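Local coordinates for protein putative dehydrogenase (Pseudarthrobacter phenanthrenivorans, PDB 6A3F) that catalyses the NAD(+)-dependent oxidation of levoglucosan to 3-dehydrolevoglucosan as a homotetramer of the Gfo/Idh/MocA family, at residues E67-A72 / E79-D84; R58-E63 / R86-D91. All coordinates share one frame; numbering follows the deposited sequence.

From the N-terminal side, the chain runs along strand 55-62, through helix 66-76, back up strand 80-82 and into helix 85-89. Contact 1 closes the short loop between helix 66-76 and strand 80-82; contact 2 closes a longer one, from strand 55-62 to helix 85-89, and contact 1 is nested inside it. The two meet in the parallel sheet of the nucleotide-binding domain, where strands 80-82 and 55-62 are neighbours: Asn80 N lies 2.9 Å from Lys59 O, probably as a hydrogen bond. Together they tie the edge of this sheet to a helix on each face, beside Glu63, which binds NADH.

Contact 1: E67-A72 / E79-D84; sequences ELAAEA and ENSTSD
Ala69 of helix 66-76 sets its methyl against the backbone of strand 80-82, with CB 3.1 Å from Thr82 O, while its own carbonyl oxygen lies 3.3 Å from Ser81 CB. The methyl and the serine methylene also face each other, Ala69 CB to Ser81 CB at 3.8 Å. This is the tight part of the contact. Ala69 is buried, and its small side chain suits a place where the helix and strand axes approach to 6.8 Å and run nearly antiparallel, at 157°. Glu63 touches Ala69 as well.

The Ala70 flank is looser and more open. Here Ser81 OG, turned between its backbone N and carbonyl carbon (chi1 66°), lies beside the backbone of Ala70, 3.5 Å from Ala70 CA and 3.9 Å from Ala70 CB. Serine suits this margin because it is scarcely bulkier than alanine and its hydroxyl can sit at a partly exposed edge. Farther round the helix, Glu71 turns away from the strand and its OE2 is hydrogen-bonded to Trp50 NE1 of a neighbouring subunit.

Thr82 meets the helix through its carbonyl oxygen, against the Ala69 methyl, whereas its side chain is turned away from helix 66-76 and packs beside Ala62. There Thr82 OG1 accepts from Asp84 N at 3.0 Å with an N-H...O angle of 162°, an ST turn that bends the chain as it leaves the strand, and Ser87 OG is a second hydrogen-bonding partner. Asp84 follows as N-cap of helix 85-89. The helix and strand thus close the second half of a beta-alpha-beta unit through methyl, methylene and carbonyl contacts; the contact itself rests on van der Waals fit between small residues rather than on directional polar bonds.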
ATOM      1  N   GLU B  67      24.560  26.193  32.365  1.00 36.90           N
ATOM      2  CA  GLU B  67      23.439  26.904  31.735  1.00 41.98           C
ATOM      3  C   GLU B  67      22.579  25.959  30.873  1.00 43.47           C
ATOM      4  O   GLU B  67      21.345  25.934  31.005  1.00 43.00           O
ATOM      5  CB  GLU B  67      23.965  28.029  30.846  1.00 46.93           C
ATOM      6  CG  GLU B  67      24.798  29.064  31.596  1.00 50.88           C
ATOM      7  CD  GLU B  67      26.132  28.600  32.185  1.00 52.18           C
ATOM      8  OE1 GLU B  67      26.952  27.977  31.458  1.00 48.09           O
ATOM      9  OE2 GLU B  67      26.347  28.861  33.387  1.00 58.00           O
ATOM     10  N   LEU B  68      23.214  25.244  29.946  1.00 42.12           N
ATOM     11  CA  LEU B  68      22.504  24.240  29.147  1.00 44.27           C
ATOM     12  C   LEU B  68      21.782  23.249  30.066  1.00 38.36           C
ATOM     13  O   LEU B  68      20.667  22.852  29.777  1.00 36.53           O
ATOM     14  CB  LEU B  68      23.494  23.464  28.276  1.00 48.15           C
ATOM     15  CG  LEU B  68      23.819  24.029  26.895  1.00 55.04           C
ATOM     16  CD1 LEU B  68      24.165  22.880  25.953  1.00 58.50           C
ATOM     17  CD2 LEU B  68      22.683  24.865  26.320  1.00 52.83           C
ATOM     18  N   ALA B  69      22.465  22.798  31.113  1.00 36.26           N
ATOM     19  CA  ALA B  69      21.944  21.770  32.007  1.00 37.03           C
ATOM     20  C   ALA B  69      20.712  22.312  32.735  1.00 36.27           C
ATOM     21  O   ALA B  69      19.716  21.603  32.873  1.00 32.69           O
ATOM     22  CB  ALA B  69      23.007  21.325  32.984  1.00 39.15           C
ATOM     23  N   ALA B  70      20.800  23.571  33.180  1.00 30.44           N
ATOM     24  CA  ALA B  70      19.696  24.225  33.908  1.00 33.40           C
ATOM     25  C   ALA B  70      18.469  24.354  32.990  1.00 31.94           C
ATOM     26  O   ALA B  70      17.360  24.148  33.430  1.00 30.51           O
ATOM     27  CB  ALA B  70      20.130  25.578  34.413  1.00 33.17           C
ATOM     28  N   GLU B  71      18.706  24.734  31.749  1.00 30.43           N
ATOM     29  CA  GLU B  71      17.650  24.957  30.739  1.00 33.69           C
ATOM     30  C   GLU B  71      16.963  23.617  30.380  1.00 30.41           C
ATOM     31  O   GLU B  71      15.718  23.527  30.320  1.00 30.56           O
ATOM     32  CB  GLU B  71      18.325  25.644  29.549  1.00 39.02           C
ATOM     33  CG  GLU B  71      17.457  25.829  28.327  1.00 44.38           C
ATOM     34  CD  GLU B  71      16.464  26.979  28.301  1.00 53.22           C
ATOM     35  OE1 GLU B  71      16.091  27.524  29.376  1.00 63.22           O
ATOM     36  OE2 GLU B  71      16.039  27.314  27.175  1.00 55.77           O
ATOM     37  N   ALA B  72      17.762  22.582  30.212  1.00 30.73           N
ATOM     38  CA  ALA B  72      17.258  21.235  29.941  1.00 31.03           C
ATOM     39  C   ALA B  72      16.420  20.723  31.113  1.00 31.49           C
ATOM     40  O   ALA B  72      15.394  20.033  30.909  1.00 29.53           O
ATOM     41  CB  ALA B  72      18.393  20.305  29.668  1.00 29.31           C
ATOM     42  N   GLU B  79      14.344  18.010  38.439  1.00 32.85           N
ATOM     43  CA  GLU B  79      14.443  18.783  39.660  1.00 37.58           C
ATOM     44  C   GLU B  79      15.781  19.539  39.695  1.00 37.13           C
ATOM     45  O   GLU B  79      15.800  20.702  40.064  1.00 40.20           O
ATOM     46  CB  GLU B  79      14.299  17.847  40.864  1.00 38.87           C
ATOM     47  CG  GLU B  79      14.581  18.553  42.185  1.00 47.83           C
ATOM     48  CD  GLU B  79      14.292  17.753  43.444  1.00 50.44           C
ATOM     49  OE1 GLU B  79      13.666  16.667  43.336  1.00 49.47           O
ATOM     50  OE2 GLU B  79      14.669  18.234  44.535  1.00 57.28           O
ATOM     51  N   ASN B  80      16.880  18.869  39.332  1.00 33.16           N
ATOM     52  CA  ASN B  80      18.244  19.377  39.496  1.00 35.04           C
ATOM     53  C   ASN B  80      18.990  19.259  38.176  1.00 37.45           C
ATOM     54  O   ASN B  80      18.581  18.444  37.345  1.00 33.24           O
ATOM     55  CB  ASN B  80      19.011  18.579  40.543  1.00 34.63           C
ATOM     56  CG  ASN B  80      18.274  18.556  41.866  1.00 37.14           C
ATOM     57  OD1 ASN B  80      17.742  17.524  42.302  1.00 42.08           O
ATOM     58  ND2 ASN B  80      18.109  19.730  42.420  1.00 31.58           N
ATOM     59  N   SER B  81      20.095  20.011  38.052  1.00 36.12           N
ATOM     60  CA  SER B  81      20.959  20.012  36.879  1.00 35.89           C
ATOM     61  C   SER B  81      22.434  20.113  37.283  1.00 40.61           C
ATOM     62  O   SER B  81      22.748  20.594  38.353  1.00 38.96           O
ATOM     63  CB  SER B  81      20.612  21.127  35.971  1.00 37.32           C
ATOM     64  OG  SER B  81      20.894  22.380  36.568  1.00 35.68           O
ATOM     65  N   THR B  82      23.307  19.653  36.411  1.00 37.31           N
ATOM     66  CA  THR B  82      24.742  19.632  36.670  1.00 38.73           C
ATOM     67  C   THR B  82      25.461  19.634  35.321  1.00 40.35           C
ATOM     68  O   THR B  82      24.875  19.209  34.340  1.00 34.01           O
ATOM     69  CB  THR B  82      25.152  18.422  37.523  1.00 39.68           C
ATOM     70  OG1 THR B  82      26.538  18.566  37.852  1.00 37.14           O
ATOM     71  CG2 THR B  82      24.950  17.083  36.837  1.00 39.72           C
ATOM     72  N   SER B  83      26.701  20.145  35.280  1.00 39.69           N
ATOM     73  CA  SER B  83      27.599  19.946  34.127  1.00 38.30           C
ATOM     74  C   SER B  83      28.627  18.845  34.418  1.00 38.59           C
ATOM     75  O   SER B  83      29.535  18.608  33.613  1.00 38.18           O
ATOM     76  CB  SER B  83      28.299  21.221  33.777  1.00 41.31           C
ATOM     77  OG  SER B  83      28.804  21.807  34.968  1.00 41.51           O
ATOM     78  N   ASP B  84      28.507  18.187  35.561  1.00 38.60           N
ATOM     79  CA  ASP B  84      29.460  17.175  35.954  1.00 41.75           C
ATOM     80  C   ASP B  84      28.739  15.858  36.156  1.00 37.69           C
ATOM     81  O   ASP B  84      28.100  15.633  37.170  1.00 35.56           O
ATOM     82  CB  ASP B  84      30.147  17.591  37.251  1.00 43.15           C
ATOM     83  CG  ASP B  84      31.145  16.567  37.728  1.00 48.01           C
ATOM     84  OD1 ASP B  84      31.666  15.768  36.905  1.00 43.72           O
ATOM     85  OD2 ASP B  84      31.409  16.574  38.950  1.00 60.66           O
TER

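Contact 2: R58-E63 / R86-D91; sequences RKVIAE and RSIIDD
Ile88 reaches from helix 85-89 toward strand 55-62, where Val60 comes to meet it tip to tip. Its CB points toward the strand but stays farther from Val60 than CG1 does, and the closer contacts come from the branches it carries. CG2, anti to the backbone N, is the more distant branch, 4.1 Å from Val60 CG1. CG1 carries the main approach, 3.6 Å from Val60 CG1, with Val60 CG2 farther off. Because chi2 is extended (171°), CD1 continues outward and ends between two residues of the strand, 3.7 Å from Ala62 CB and 3.8 Å from Val60 CG1.

Isoleucine suits this place, since it is broad near the helix yet long enough to reach the sheet. Val60 offers a compact, beta-branched surface in return, and alanine at position 62 lets the delta methyl come close to the strand. Ile29 and Thr82, on the strands to either side of 55-62, also touch Ile88. Ile61 points to the opposite face and packs on helix 66-76. Such an apolar helix-on-sheet layer is characteristic of the Rossmann fold, whose parallel sheet is covered by helices on both faces.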
ATOM      1  N   ARG B  58      12.377  12.243  37.699  1.00 29.77           N
ATOM      2  CA  ARG B  58      13.327  12.921  36.877  1.00 29.52           C
ATOM      3  C   ARG B  58      14.171  13.791  37.815  1.00 31.71           C
ATOM      4  O   ARG B  58      13.864  14.949  37.997  1.00 31.44           O
ATOM      5  CB  ARG B  58      12.624  13.760  35.803  1.00 27.60           C
ATOM      6  CG  ARG B  58      11.802  12.935  34.815  1.00 27.12           C
ATOM      7  CD  ARG B  58      10.861  13.734  33.925  1.00 27.55           C
ATOM      8  NE  ARG B  58       9.587  13.966  34.599  1.00 27.06           N
ATOM      9  CZ  ARG B  58       8.731  14.945  34.346  1.00 27.61           C
ATOM     10  NH1 ARG B  58       8.990  15.874  33.442  1.00 28.83           N
ATOM     11  NH2 ARG B  58       7.631  15.025  35.070  1.00 30.57           N
ATOM     12  N   LYS B  59      15.204  13.194  38.405  1.00 31.72           N
ATOM     13  CA  LYS B  59      15.854  13.802  39.561  1.00 32.42           C
ATOM     14  C   LYS B  59      16.895  14.816  39.093  1.00 31.05           C
ATOM     15  O   LYS B  59      16.898  15.982  39.553  1.00 31.77           O
ATOM     16  CB  LYS B  59      16.481  12.733  40.460  1.00 35.00           C
ATOM     17  CG  LYS B  59      16.999  13.269  41.795  1.00 31.84           C
ATOM     18  CD  LYS B  59      15.934  13.985  42.608  1.00 33.24           C
ATOM     19  CE  LYS B  59      16.325  14.087  44.065  1.00 40.50           C
ATOM     20  NZ  LYS B  59      15.167  14.424  44.928  1.00 43.88           N
ATOM     21  N   VAL B  60      17.767  14.392  38.189  1.00 30.61           N
ATOM     22  CA  VAL B  60      18.874  15.245  37.760  1.00 31.44           C
ATOM     23  C   VAL B  60      19.205  14.978  36.289  1.00 29.25           C
ATOM     24  O   VAL B  60      19.151  13.851  35.862  1.00 27.68           O
ATOM     25  CB  VAL B  60      20.103  15.004  38.658  1.00 31.87           C
ATOM     26  CG1 VAL B  60      20.681  13.615  38.501  1.00 33.16           C
ATOM     27  CG2 VAL B  60      21.170  16.045  38.421  1.00 33.19           C
ATOM     28  N   ILE B  61      19.573  16.033  35.568  1.00 31.04           N
ATOM     29  CA  ILE B  61      20.048  15.957  34.182  1.00 32.18           C
ATOM     30  C   ILE B  61      21.424  16.630  34.089  1.00 34.57           C
ATOM     31  O   ILE B  61      21.644  17.675  34.676  1.00 33.26           O
ATOM     32  CB  ILE B  61      19.018  16.579  33.212  1.00 29.01           C
ATOM     33  CG1 ILE B  61      19.369  16.361  31.745  1.00 31.03           C
ATOM     34  CG2 ILE B  61      18.763  18.045  33.526  1.00 31.39           C
ATOM     35  CD1 ILE B  61      18.225  16.671  30.820  1.00 32.88           C
ATOM     36  N   ALA B  62      22.325  15.978  33.363  1.00 33.04           N
ATOM     37  CA  ALA B  62      23.662  16.525  33.066  1.00 33.08           C
ATOM     38  C   ALA B  62      23.730  16.958  31.611  1.00 35.61           C
ATOM     39  O   ALA B  62      23.338  16.181  30.727  1.00 35.86           O
ATOM     40  CB  ALA B  62      24.691  15.464  33.327  1.00 32.80           C
ATOM     41  N   GLU B  63      24.242  18.160  31.364  1.00 33.09           N
ATOM     42  CA  GLU B  63      24.624  18.585  30.032  1.00 33.86           C
ATOM     43  C   GLU B  63      26.042  19.192  30.095  1.00 35.64           C
ATOM     44  O   GLU B  63      26.669  19.216  31.152  1.00 36.04           O
ATOM     45  CB  GLU B  63      23.638  19.595  29.449  1.00 31.30           C
ATOM     46  CG  GLU B  63      22.198  19.128  29.437  1.00 36.18           C
ATOM     47  CD  GLU B  63      21.859  18.015  28.459  1.00 36.86           C
ATOM     48  OE1 GLU B  63      22.634  17.774  27.535  1.00 38.07           O
ATOM     49  OE2 GLU B  63      20.801  17.363  28.660  1.00 39.56           O
ATOM     50  N   ARG B  86      29.968  12.981  36.800  1.00 35.65           N
ATOM     51  CA  ARG B  86      30.472  12.191  37.934  1.00 38.82           C
ATOM     52  C   ARG B  86      29.643  12.472  39.191  1.00 34.20           C
ATOM     53  O   ARG B  86      29.482  11.576  40.004  1.00 38.47           O
ATOM     54  CB  ARG B  86      31.957  12.472  38.224  1.00 44.47           C
ATOM     55  CG  ARG B  86      32.892  12.125  37.067  1.00 49.63           C
ATOM     56  CD  ARG B  86      34.279  11.702  37.513  1.00 57.21           C
ATOM     57  NE  ARG B  86      34.268  10.427  38.237  1.00 58.93           N
ATOM     58  CZ  ARG B  86      34.568   9.242  37.705  1.00 56.43           C
ATOM     59  NH1 ARG B  86      35.100   9.166  36.497  1.00 56.05           N
ATOM     60  NH2 ARG B  86      34.313   8.132  38.375  1.00 55.14           N
ATOM     61  N   SER B  87      29.115  13.696  39.344  1.00 32.55           N
ATOM     62  CA  SER B  87      28.351  14.078  40.553  1.00 36.59           C
ATOM     63  C   SER B  87      27.062  13.260  40.674  1.00 35.28           C
ATOM     64  O   SER B  87      26.526  13.032  41.783  1.00 38.53           O
ATOM     65  CB  SER B  87      28.035  15.548  40.567  1.00 37.68           C
ATOM     66  OG  SER B  87      27.081  15.874  39.573  1.00 41.80           O
ATOM     67  N   ILE B  88      26.556  12.849  39.514  1.00 39.14           N
ATOM     68  CA  ILE B  88      25.386  11.986  39.462  1.00 35.43           C
ATOM     69  C   ILE B  88      25.798  10.583  39.910  1.00 30.44           C
ATOM     70  O   ILE B  88      25.128  10.005  40.763  1.00 34.38           O
ATOM     71  CB  ILE B  88      24.743  11.970  38.053  1.00 34.43           C
ATOM     72  CG1 ILE B  88      24.154  13.326  37.677  1.00 33.46           C
ATOM     73  CG2 ILE B  88      23.689  10.882  38.009  1.00 35.49           C
ATOM     74  CD1 ILE B  88      23.699  13.458  36.222  1.00 35.23           C
ATOM     75  N   ILE B  89      26.865  10.049  39.310  1.00 30.15           N
ATOM     76  CA  ILE B  89      27.395   8.712  39.631  1.00 33.98           C
ATOM     77  C   ILE B  89      27.686   8.660  41.151  1.00 36.83           C
ATOM     78  O   ILE B  89      27.436   7.638  41.784  1.00 36.19           O
ATOM     79  CB  ILE B  89      28.663   8.401  38.785  1.00 36.97           C
ATOM     80  CG1 ILE B  89      28.433   8.266  37.267  1.00 42.45           C
ATOM     81  CG2 ILE B  89      29.425   7.194  39.333  1.00 35.08           C
ATOM     82  CD1 ILE B  89      27.006   8.062  36.808  1.00 39.64           C
ATOM     83  N   ASP B  90      28.222   9.723  41.756  1.00 40.88           N
ATOM     84  CA  ASP B  90      28.603   9.684  43.225  1.00 42.88           C
ATOM     85  C   ASP B  90      27.481  10.057  44.216  1.00 43.95           C
ATOM     86  O   ASP B  90      27.699  10.138  45.434  1.00 37.01           O
ATOM     87  CB  ASP B  90      29.827  10.570  43.501  1.00 44.67           C
ATOM     88  CG  ASP B  90      31.042  10.128  42.712  1.00 46.63           C
ATOM     89  OD1 ASP B  90      31.151   8.937  42.418  1.00 49.95           O
ATOM     90  OD2 ASP B  90      31.871  10.966  42.329  1.00 47.88           O
ATOM     91  N   ASP B  91      26.266  10.257  43.717  1.00 34.69           N
ATOM     92  CA  ASP B  91      25.179  10.715  44.564  1.00 32.54           C
ATOM     93  C   ASP B  91      24.513   9.455  44.984  1.00 37.63           C
ATOM     94  O   ASP B  91      23.947   8.770  44.146  1.00 35.48           O
ATOM     95  CB  ASP B  91      24.248  11.645  43.797  1.00 35.76           C
ATOM     96  CG  ASP B  91      23.068  12.145  44.594  1.00 34.40           C
ATOM     97  OD1 ASP B  91      22.717  11.554  45.637  1.00 38.99           O
ATOM     98  OD2 ASP B  91      22.455  13.146  44.109  1.00 37.77           O
TER